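Local coordinates for abhydrolase domain-containing protein (Exiguobacterium antarcticum, PDB 5H3H) that probably acts as an esterase of the alpha/beta hydrolase fold, hydrolysing ester bonds and perhaps forming or cleaving peracids, at residues B[31-39]-B[173-184]; B[139-150]-B[189-198]. All coordinates share one frame; numbering follows the deposited sequence.

How the contacts relate
Contact 1 (31-39 with 173-184) and contact 2 (139-150 with 189-198) illustrate how a helical cap is tied to a hydrolase core and also to itself. Contact 1 joins the core loop and the start of helix 38-46 to helix 171-182, whereas contact 2 pairs two helices of the cap. Their centres are about 19 Å apart, yet they touch near the start of helix 186-198: T189 OG1, hydrogen-bonded to S185 O, packs 3.6 Å from A184 CB and 3.9 Å from P31 CB. The pocket holding ethaneperoxoic acid lies close to both. The side chain of P31 is about 5 Å from the ligand, and L196, on helix 186-198 of contact 2, touches it.

Contact 1 of 2, residues B[31-39]-B[173-184]; sequences PANNNMFEY and LQQWFHNLSVDA
The core loop after strand 23-27 of the alpha/beta hydrolase meets the cap here, P31 to Y39 packing along helix 171-182. At the pocket end S181 OG gives P31 O a weak hydrogen bond of 3.1 Å, and the S181 CA-H points at the same oxygen. Beside it a water accepts from N33 ND2 at 3.3 Å and lies 2.9 Å from both A32 O and L180 O, bridging the two backbones. N33 opens an Asx turn, its OD1 taking the N-H of N35 in the carbonyl plane at 3.0 Å. L180 CD1 sits 3.7 Å from M36 CA, CD2 against N35 CB, and the F177 ring edge meets M36 CB. W176, its CG anti to the backbone N (chi1 164°), turns its six-membered ring toward the 3-10 turn; CZ2 comes edge-on to N35 O at 3.4 Å, and L180 CD1 lies over one face, toward the rim. Y39 points a ring edge at the W176 face in an offset edge-to-face pair, planes at 84° and centroids 6.0 Å apart. The loop following pocket residues G29 and W30 is thus covered by a helix inserted after strand 114-120, as in capped alpha/beta hydrolases.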
loop_
_atom_site.group_PDB
_atom_site.type_symbol
_atom_site.label_atom_id
_atom_site.label_comp_id
_atom_site.label_asym_id
_atom_site.label_seq_id
_atom_site.Cartn_x
_atom_site.Cartn_y
_atom_site.Cartn_z
ATOM N N PRO B 31 22.063 -7.515 15.251
ATOM C CA PRO B 31 22.673 -7.609 13.925
ATOM C C PRO B 31 22.952 -9.070 13.640
ATOM O O PRO B 31 24.083 -9.486 13.378
ATOM C CB PRO B 31 23.926 -6.782 14.087
ATOM C CG PRO B 31 24.312 -7.045 15.545
ATOM C CD PRO B 31 23.121 -7.528 16.284
ATOM N N ALA B 32 21.888 -9.880 13.704
ATOM C CA ALA B 32 22.054 -11.317 13.647
ATOM C C ALA B 32 21.763 -11.800 12.192
ATOM O O ALA B 32 22.187 -11.140 11.208
ATOM C CB ALA B 32 21.160 -11.960 14.664
ATOM N N ASN B 33 21.101 -12.952 12.075
ATOM C CA ASN B 33 20.565 -13.453 10.788
ATOM C C ASN B 33 19.413 -14.424 11.048
ATOM O O ASN B 33 19.116 -14.682 12.201
ATOM C CB ASN B 33 21.654 -14.059 9.874
ATOM C CG ASN B 33 22.369 -15.231 10.495
ATOM O OD1 ASN B 33 21.767 -16.256 10.756
ATOM N ND2 ASN B 33 23.676 -15.104 10.669
ATOM N N ASN B 34 18.765 -14.929 9.981
ATOM C CA ASN B 34 17.610 -15.848 10.117
ATOM C C ASN B 34 17.847 -17.051 11.006
ATOM O O ASN B 34 16.893 -17.608 11.578
ATOM C CB ASN B 34 17.083 -16.296 8.720
ATOM C CG ASN B 34 17.714 -17.569 8.223
ATOM O OD1 ASN B 34 18.840 -17.588 7.613
ATOM N ND2 ASN B 34 17.017 -18.664 8.452
ATOM N N ASN B 35 19.100 -17.493 11.129
ATOM C CA ASN B 35 19.437 -18.593 12.012
ATOM C C ASN B 35 19.080 -18.346 13.477
ATOM O O ASN B 35 18.936 -19.289 14.201
ATOM C CB ASN B 35 20.931 -19.046 11.925
ATOM C CG ASN B 35 21.270 -19.706 10.616
ATOM O OD1 ASN B 35 20.508 -20.510 10.104
ATOM N ND2 ASN B 35 22.437 -19.370 10.057
ATOM N N MET B 36 18.893 -17.115 13.912
ATOM C CA MET B 36 18.459 -16.920 15.323
ATOM C C MET B 36 17.084 -17.569 15.606
ATOM O O MET B 36 16.726 -17.715 16.747
ATOM C CB MET B 36 18.373 -15.454 15.711
ATOM C CG MET B 36 17.284 -14.713 15.018
ATOM S SD MET B 36 17.210 -12.958 15.378
ATOM C CE MET B 36 15.541 -12.864 15.936
ATOM N N PHE B 37 16.322 -17.913 14.566
ATOM C CA PHE B 37 14.980 -18.481 14.740
ATOM C C PHE B 37 14.997 -20.010 14.763
ATOM O O PHE B 37 13.917 -20.647 14.718
ATOM C CB PHE B 37 14.058 -18.019 13.595
ATOM C CG PHE B 37 13.752 -16.556 13.600
ATOM C CD1 PHE B 37 13.091 -15.974 14.685
ATOM C CD2 PHE B 37 14.115 -15.744 12.527
ATOM C CE1 PHE B 37 12.786 -14.620 14.684
ATOM C CE2 PHE B 37 13.835 -14.393 12.521
ATOM C CZ PHE B 37 13.129 -13.820 13.614
ATOM N N GLU B 38 16.173 -20.628 14.811
ATOM C CA GLU B 38 16.239 -22.079 14.617
ATOM C C GLU B 38 15.282 -22.919 15.492
ATOM O O GLU B 38 14.679 -23.849 14.977
ATOM C CB GLU B 38 17.680 -22.607 14.701
ATOM C CG GLU B 38 18.182 -23.122 16.048
ATOM C CD GLU B 38 19.608 -23.698 15.950
ATOM O OE1 GLU B 38 20.379 -23.281 15.029
ATOM O OE2 GLU B 38 19.948 -24.594 16.740
ATOM N N TYR B 39 15.187 -22.585 16.799
ATOM C CA TYR B 39 14.311 -23.288 17.763
ATOM C C TYR B 39 12.810 -23.206 17.392
ATOM O O TYR B 39 12.062 -24.152 17.617
ATOM C CB TYR B 39 14.599 -22.831 19.230
ATOM C CG TYR B 39 16.006 -23.171 19.602
ATOM C CD1 TYR B 39 16.360 -24.485 19.852
ATOM C CD2 TYR B 39 17.036 -22.212 19.485
ATOM C CE1 TYR B 39 17.685 -24.848 20.058
ATOM C CE2 TYR B 39 18.350 -22.567 19.697
ATOM C CZ TYR B 39 18.673 -23.894 19.985
ATOM O OH TYR B 39 19.990 -24.287 20.198
ATOM N N LEU B 173 25.584 -21.950 24.015
ATOM C CA LEU B 173 24.462 -21.258 23.421
ATOM C C LEU B 173 24.751 -19.759 23.174
ATOM O O LEU B 173 24.469 -19.260 22.119
ATOM C CB LEU B 173 23.162 -21.337 24.214
ATOM C CG LEU B 173 21.834 -21.843 23.682
ATOM C CD1 LEU B 173 20.600 -21.231 24.343
ATOM C CD2 LEU B 173 21.685 -21.897 22.150
ATOM N N GLN B 174 25.287 -19.069 24.169
ATOM C CA GLN B 174 25.681 -17.680 23.992
ATOM C C GLN B 174 26.696 -17.509 22.882
ATOM O O GLN B 174 26.592 -16.549 22.142
ATOM C CB GLN B 174 26.250 -17.069 25.251
ATOM C CG GLN B 174 25.260 -16.802 26.360
ATOM C CD GLN B 174 25.922 -16.156 27.592
ATOM O OE1 GLN B 174 26.541 -15.079 27.503
ATOM N NE2 GLN B 174 25.768 -16.789 28.748
ATOM N N GLN B 175 27.678 -18.420 22.759
ATOM C CA GLN B 175 28.689 -18.287 21.729
ATOM C C GLN B 175 28.087 -18.458 20.329
ATOM O O GLN B 175 28.476 -17.778 19.369
ATOM C CB GLN B 175 29.811 -19.280 21.927
ATOM C CG GLN B 175 31.037 -19.075 21.023
ATOM C CD GLN B 175 31.852 -17.786 21.320
ATOM O OE1 GLN B 175 31.992 -17.367 22.457
ATOM N NE2 GLN B 175 32.370 -17.147 20.263
ATOM N N TRP B 176 27.190 -19.413 20.210
ATOM C CA TRP B 176 26.439 -19.574 18.983
ATOM C C TRP B 176 25.790 -18.250 18.558
ATOM O O TRP B 176 25.843 -17.871 17.389
ATOM C CB TRP B 176 25.421 -20.739 19.116
ATOM C CG TRP B 176 24.367 -20.727 18.047
ATOM C CD1 TRP B 176 24.506 -21.131 16.722
ATOM C CD2 TRP B 176 23.052 -20.252 18.176
ATOM N NE1 TRP B 176 23.366 -20.894 16.051
ATOM C CE2 TRP B 176 22.433 -20.397 16.922
ATOM C CE3 TRP B 176 22.326 -19.694 19.230
ATOM C CZ2 TRP B 176 21.095 -19.992 16.684
ATOM C CZ3 TRP B 176 20.976 -19.332 19.014
ATOM C CH2 TRP B 176 20.391 -19.462 17.717
ATOM N N PHE B 177 25.104 -17.610 19.490
ATOM C CA PHE B 177 24.338 -16.421 19.204
ATOM C C PHE B 177 25.243 -15.258 18.863
ATOM O O PHE B 177 24.990 -14.526 17.893
ATOM C CB PHE B 177 23.336 -16.098 20.315
ATOM C CG PHE B 177 22.462 -14.944 19.980
ATOM C CD1 PHE B 177 21.425 -15.103 19.053
ATOM C CD2 PHE B 177 22.711 -13.694 20.515
ATOM C CE1 PHE B 177 20.619 -14.026 18.688
ATOM C CE2 PHE B 177 21.884 -12.617 20.182
ATOM C CZ PHE B 177 20.845 -12.784 19.260
ATOM N N HIS B 178 26.310 -15.117 19.646
ATOM C CA HIS B 178 27.379 -14.171 19.323
ATOM C C HIS B 178 27.930 -14.316 17.883
ATOM O O HIS B 178 27.993 -13.340 17.113
ATOM C CB HIS B 178 28.485 -14.357 20.331
ATOM C CG HIS B 178 29.603 -13.386 20.167
ATOM N ND1 HIS B 178 30.800 -13.723 19.601
ATOM C CD2 HIS B 178 29.685 -12.068 20.449
ATOM C CE1 HIS B 178 31.592 -12.670 19.576
ATOM N NE2 HIS B 178 30.943 -11.660 20.103
ATOM N N ASN B 179 28.281 -15.554 17.501
ATOM C CA ASN B 179 28.850 -15.798 16.190
ATOM C C ASN B 179 27.873 -15.495 15.030
ATOM O O ASN B 179 28.354 -15.098 13.954
ATOM C CB ASN B 179 29.391 -17.210 16.070
ATOM C CG ASN B 179 30.658 -17.434 16.863
ATOM O OD1 ASN B 179 31.324 -16.506 17.335
ATOM N ND2 ASN B 179 31.022 -18.669 16.996
ATOM N N LEU B 180 26.536 -15.603 15.266
ATOM C CA LEU B 180 25.536 -15.195 14.275
ATOM C C LEU B 180 25.686 -13.703 13.960
ATOM O O LEU B 180 25.516 -13.293 12.829
ATOM C CB LEU B 180 24.100 -15.368 14.782
ATOM C CG LEU B 180 23.590 -16.714 15.211
ATOM C CD1 LEU B 180 22.148 -16.511 15.666
ATOM C CD2 LEU B 180 23.754 -17.698 14.069
ATOM N N SER B 181 26.016 -12.897 14.974
ATOM C CA SER B 181 26.245 -11.521 14.775
ATOM C C SER B 181 27.616 -11.180 14.243
ATOM O O SER B 181 27.728 -10.235 13.473
ATOM C CB SER B 181 25.939 -10.711 16.048
ATOM O OG SER B 181 24.499 -10.635 16.269
ATOM N N VAL B 182 28.646 -11.942 14.585
ATOM C CA VAL B 182 29.986 -11.647 14.050
ATOM C C VAL B 182 30.064 -11.874 12.535
ATOM O O VAL B 182 30.721 -11.117 11.863
ATOM C CB VAL B 182 31.136 -12.349 14.757
ATOM C CG1 VAL B 182 31.069 -12.165 16.279
ATOM C CG2 VAL B 182 31.183 -13.781 14.390
ATOM N N ASP B 183 29.250 -12.795 12.028
ATOM C CA ASP B 183 29.042 -13.020 10.601
ATOM C C ASP B 183 28.526 -11.825 9.818
ATOM O O ASP B 183 28.775 -11.711 8.617
ATOM C CB ASP B 183 28.037 -14.192 10.412
ATOM C CG ASP B 183 27.684 -14.432 8.955
ATOM O OD1 ASP B 183 28.436 -15.133 8.240
ATOM O OD2 ASP B 183 26.671 -13.878 8.494
ATOM N N ALA B 184 27.808 -10.953 10.460
ATOM C CA ALA B 184 27.258 -9.807 9.832
ATOM C C ALA B 184 28.384 -8.934 9.220
ATOM O O ALA B 184 29.518 -8.856 9.737
ATOM C CB ALA B 184 26.445 -9.033 10.830
HETATM O O HOH W 1 24.758 -12.043 10.334
#

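Contact 2 of 2, residues B[139-150]-B[189-198]; sequences KDEVDALIEDTK and TIQSAIALRD
D143 OD1 is gripped by two nitrogens of R197, NH2 at 2.8 Å and NE at 3.0 Å, which approach side-on and converge on that single oxygen. The NH2 bond uses the syn lone pair, while NE comes in on the syn side but well out of the carboxylate plane; both bonds lie near the guanidinium plane, and the two flat groups are turned 65° apart. The guanidinium has a second carboxylate partner, for NH1 reaches D198 OD2 at 3.2 Å in a salt bridge within the same helix. R197 places CG between its backbone N and carbonyl carbon (chi1 87°), and bends at the next two bonds carry the guanidinium across to D143, with I194 CG1 lying over one face toward the rim. K139, its chain extended, continues the network by a long salt bridge, NZ to D198 OD1 at 3.9 Å. With a leucine in place of R197, D143 OD1 would probably be left without both of its donors across the helix pair, and D198 would keep just the long approach of K139 NZ.

The charges sit at one end of an antiparallel helix pair in the cap inserted between strands 114-120 and 211-217. The axes of the two short segments approach to 9.5 Å at 176°, and helix 186-198 also carries L196 of the ligand pocket. A193, with just a methyl, lets I146 come in close: CG1 lies 3.4 Å from its CB, tighter than usual carbon contact. I146 also lays CG2 against I190 CG2 at 4.1 Å and turns CD1 toward I194 CG1. At the opposite end of the pair from the charges, the aliphatic part of K150 crosses I190 at about a right angle, CG 3.5 Å from I190 CD1.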
loop_
_atom_site.group_PDB
_atom_site.type_symbol
_atom_site.label_atom_id
_atom_site.label_comp_id
_atom_site.label_asym_id
_atom_site.label_seq_id
_atom_site.Cartn_x
_atom_site.Cartn_y
_atom_site.Cartn_z
ATOM N N LYS B 139 19.083 8.977 20.862
ATOM C CA LYS B 139 19.937 8.983 19.687
ATOM C C LYS B 139 21.426 8.918 19.971
ATOM O O LYS B 139 22.203 8.308 19.191
ATOM C CB LYS B 139 19.696 10.229 18.856
ATOM C CG LYS B 139 18.691 9.984 17.795
ATOM C CD LYS B 139 18.552 11.219 16.952
ATOM C CE LYS B 139 17.567 10.969 15.829
ATOM N NZ LYS B 139 17.318 12.259 15.141
ATOM N N ASP B 140 21.856 9.555 21.050
ATOM C CA ASP B 140 23.279 9.557 21.365
ATOM C C ASP B 140 23.733 8.157 21.876
ATOM O O ASP B 140 24.868 7.732 21.557
ATOM C CB ASP B 140 23.647 10.754 22.284
ATOM C CG ASP B 140 23.264 12.149 21.663
ATOM O OD1 ASP B 140 23.087 12.290 20.422
ATOM O OD2 ASP B 140 23.126 13.130 22.436
ATOM N N GLU B 141 22.860 7.411 22.574
ATOM C CA GLU B 141 23.198 6.009 22.890
ATOM C C GLU B 141 23.430 5.112 21.651
ATOM O O GLU B 141 24.235 4.219 21.704
ATOM C CB GLU B 141 22.221 5.355 23.863
ATOM C CG GLU B 141 22.413 5.858 25.297
ATOM C CD GLU B 141 21.214 5.681 26.224
ATOM O OE1 GLU B 141 21.416 5.716 27.462
ATOM O OE2 GLU B 141 20.076 5.557 25.764
ATOM N N VAL B 142 22.735 5.346 20.556
ATOM C CA VAL B 142 22.938 4.496 19.372
ATOM C C VAL B 142 24.193 4.912 18.604
ATOM O O VAL B 142 24.932 4.065 18.060
ATOM C CB VAL B 142 21.683 4.430 18.446
ATOM C CG1 VAL B 142 20.479 3.798 19.149
ATOM C CG2 VAL B 142 21.275 5.798 17.985
ATOM N N ASP B 143 24.443 6.216 18.542
ATOM C CA ASP B 143 25.748 6.717 18.084
ATOM C C ASP B 143 26.921 6.099 18.850
ATOM O O ASP B 143 27.901 5.736 18.228
ATOM C CB ASP B 143 25.828 8.246 18.147
ATOM C CG ASP B 143 24.985 8.932 17.064
ATOM O OD1 ASP B 143 24.887 8.415 15.917
ATOM O OD2 ASP B 143 24.438 10.023 17.356
ATOM N N ALA B 144 26.762 5.909 20.155
ATOM C CA ALA B 144 27.746 5.207 20.980
ATOM C C ALA B 144 27.998 3.771 20.499
ATOM O O ALA B 144 29.149 3.352 20.414
ATOM C CB ALA B 144 27.335 5.188 22.451
ATOM N N LEU B 145 26.932 3.024 20.182
ATOM C CA LEU B 145 27.094 1.705 19.585
ATOM C C LEU B 145 27.779 1.709 18.228
ATOM O O LEU B 145 28.625 0.829 17.927
ATOM C CB LEU B 145 25.742 1.004 19.441
ATOM C CG LEU B 145 25.096 0.428 20.679
ATOM C CD1 LEU B 145 23.764 -0.180 20.302
ATOM C CD2 LEU B 145 25.951 -0.591 21.379
ATOM N N ILE B 146 27.405 2.671 17.396
ATOM C CA ILE B 146 28.014 2.815 16.086
ATOM C C ILE B 146 29.535 3.101 16.203
ATOM O O ILE B 146 30.356 2.493 15.502
ATOM C CB ILE B 146 27.301 3.891 15.290
ATOM C CG1 ILE B 146 25.856 3.440 14.940
ATOM C CG2 ILE B 146 28.052 4.224 14.014
ATOM C CD1 ILE B 146 24.936 4.610 14.723
ATOM N N GLU B 147 29.878 3.945 17.154
ATOM C CA GLU B 147 31.275 4.344 17.401
ATOM C C GLU B 147 32.064 3.141 17.822
ATOM O O GLU B 147 33.140 2.924 17.292
ATOM C CB GLU B 147 31.379 5.466 18.456
ATOM C CG GLU B 147 32.043 5.150 19.823
ATOM C CD GLU B 147 31.403 5.953 20.929
ATOM O OE1 GLU B 147 31.001 5.317 21.925
ATOM O OE2 GLU B 147 31.256 7.204 20.776
ATOM N N ASP B 148 31.491 2.363 18.741
ATOM C CA ASP B 148 32.073 1.100 19.219
ATOM C C ASP B 148 32.230 0.065 18.077
ATOM O O ASP B 148 33.281 -0.569 17.979
ATOM C CB ASP B 148 31.246 0.543 20.365
ATOM C CG ASP B 148 31.410 1.350 21.658
ATOM O OD1 ASP B 148 32.359 2.177 21.709
ATOM O OD2 ASP B 148 30.595 1.160 22.599
ATOM N N THR B 149 31.223 -0.092 17.209
ATOM C CA THR B 149 31.420 -1.020 16.067
ATOM C C THR B 149 32.543 -0.624 15.115
ATOM O O THR B 149 33.243 -1.513 14.521
ATOM C CB THR B 149 30.090 -1.610 15.391
ATOM O OG1 THR B 149 30.148 -1.686 13.935
ATOM C CG2 THR B 149 28.840 -1.107 15.912
ATOM N N LYS B 150 32.810 0.684 15.005
ATOM C CA LYS B 150 33.910 1.169 14.165
ATOM C C LYS B 150 35.345 0.962 14.735
ATOM O O LYS B 150 36.300 1.155 14.041
ATOM C CB LYS B 150 33.691 2.616 13.711
ATOM C CG LYS B 150 32.868 2.738 12.457
ATOM C CD LYS B 150 31.699 3.718 12.573
ATOM C CE LYS B 150 32.072 5.165 12.762
ATOM N NZ LYS B 150 31.131 6.097 12.033
ATOM N N THR B 189 25.931 -3.569 9.574
ATOM C CA THR B 189 25.679 -3.375 10.970
ATOM C C THR B 189 25.641 -1.873 11.264
ATOM O O THR B 189 24.710 -1.417 11.901
ATOM C CB THR B 189 26.710 -4.099 11.840
ATOM O OG1 THR B 189 26.594 -5.504 11.619
ATOM C CG2 THR B 189 26.554 -3.779 13.314
ATOM N N ILE B 190 26.611 -1.115 10.765
ATOM C CA ILE B 190 26.591 0.347 10.995
ATOM C C ILE B 190 25.384 1.061 10.362
ATOM O O ILE B 190 24.670 1.785 11.037
ATOM C CB ILE B 190 27.912 0.965 10.544
ATOM C CG1 ILE B 190 28.999 0.544 11.567
ATOM C CG2 ILE B 190 27.795 2.458 10.328
ATOM C CD1 ILE B 190 30.387 0.702 11.028
ATOM N N GLN B 191 25.192 0.880 9.069
ATOM C CA GLN B 191 24.080 1.507 8.340
ATOM C C GLN B 191 22.693 1.155 8.916
ATOM O O GLN B 191 21.833 2.047 9.038
ATOM C CB GLN B 191 24.150 1.174 6.830
ATOM C CG GLN B 191 25.427 1.614 6.069
ATOM C CD GLN B 191 25.730 3.098 6.105
ATOM O OE1 GLN B 191 26.179 3.652 7.119
ATOM N NE2 GLN B 191 25.510 3.742 4.996
ATOM N N SER B 192 22.483 -0.080 9.398
ATOM C CA SER B 192 21.210 -0.434 10.039
ATOM C C SER B 192 21.034 0.202 11.387
ATOM O O SER B 192 19.903 0.501 11.749
ATOM C CB SER B 192 21.044 -1.938 10.245
ATOM O OG SER B 192 21.097 -2.680 9.052
ATOM N N ALA B 193 22.116 0.330 12.173
ATOM C CA ALA B 193 22.107 1.170 13.409
ATOM C C ALA B 193 21.675 2.602 13.158
ATOM O O ALA B 193 20.948 3.147 13.960
ATOM C CB ALA B 193 23.476 1.171 14.093
ATOM N N ILE B 194 22.074 3.189 12.026
ATOM C CA ILE B 194 21.655 4.549 11.630
ATOM C C ILE B 194 20.125 4.598 11.351
ATOM O O ILE B 194 19.454 5.526 11.761
ATOM C CB ILE B 194 22.505 5.056 10.440
ATOM C CG1 ILE B 194 23.906 5.386 10.950
ATOM C CG2 ILE B 194 21.845 6.227 9.660
ATOM C CD1 ILE B 194 24.866 5.850 9.866
ATOM N N ALA B 195 19.607 3.593 10.655
ATOM C CA ALA B 195 18.171 3.451 10.440
ATOM C C ALA B 195 17.460 3.225 11.780
ATOM O O ALA B 195 16.413 3.847 12.057
ATOM C CB ALA B 195 17.919 2.310 9.476
ATOM N N LEU B 196 18.023 2.369 12.634
ATOM C CA LEU B 196 17.468 2.232 13.997
ATOM C C LEU B 196 17.409 3.575 14.694
ATOM O O LEU B 196 16.407 3.913 15.345
ATOM C CB LEU B 196 18.182 1.203 14.886
ATOM C CG LEU B 196 17.812 -0.256 14.621
ATOM C CD1 LEU B 196 18.953 -1.161 15.062
ATOM C CD2 LEU B 196 16.499 -0.665 15.262
ATOM N N ARG B 197 18.445 4.388 14.516
ATOM C CA ARG B 197 18.444 5.610 15.240
ATOM C C ARG B 197 17.333 6.533 14.752
ATOM O O ARG B 197 16.680 7.176 15.560
ATOM C CB ARG B 197 19.836 6.270 15.225
ATOM C CG ARG B 197 20.257 7.184 14.123
ATOM C CD ARG B 197 20.891 8.480 14.696
ATOM N NE ARG B 197 22.310 8.534 14.437
ATOM C CZ ARG B 197 22.885 8.824 13.271
ATOM N NH1 ARG B 197 22.178 9.090 12.171
ATOM N NH2 ARG B 197 24.198 8.825 13.219
ATOM N N ASP B 198 17.107 6.542 13.442
ATOM C CA ASP B 198 16.396 7.651 12.791
ATOM C C ASP B 198 14.967 7.346 12.369
ATOM O O ASP B 198 14.186 8.279 12.229
ATOM C CB ASP B 198 17.131 8.106 11.542
ATOM C CG ASP B 198 18.425 8.845 11.829
ATOM O OD1 ASP B 198 18.713 9.297 12.970
ATOM O OD2 ASP B 198 19.202 8.971 10.878
#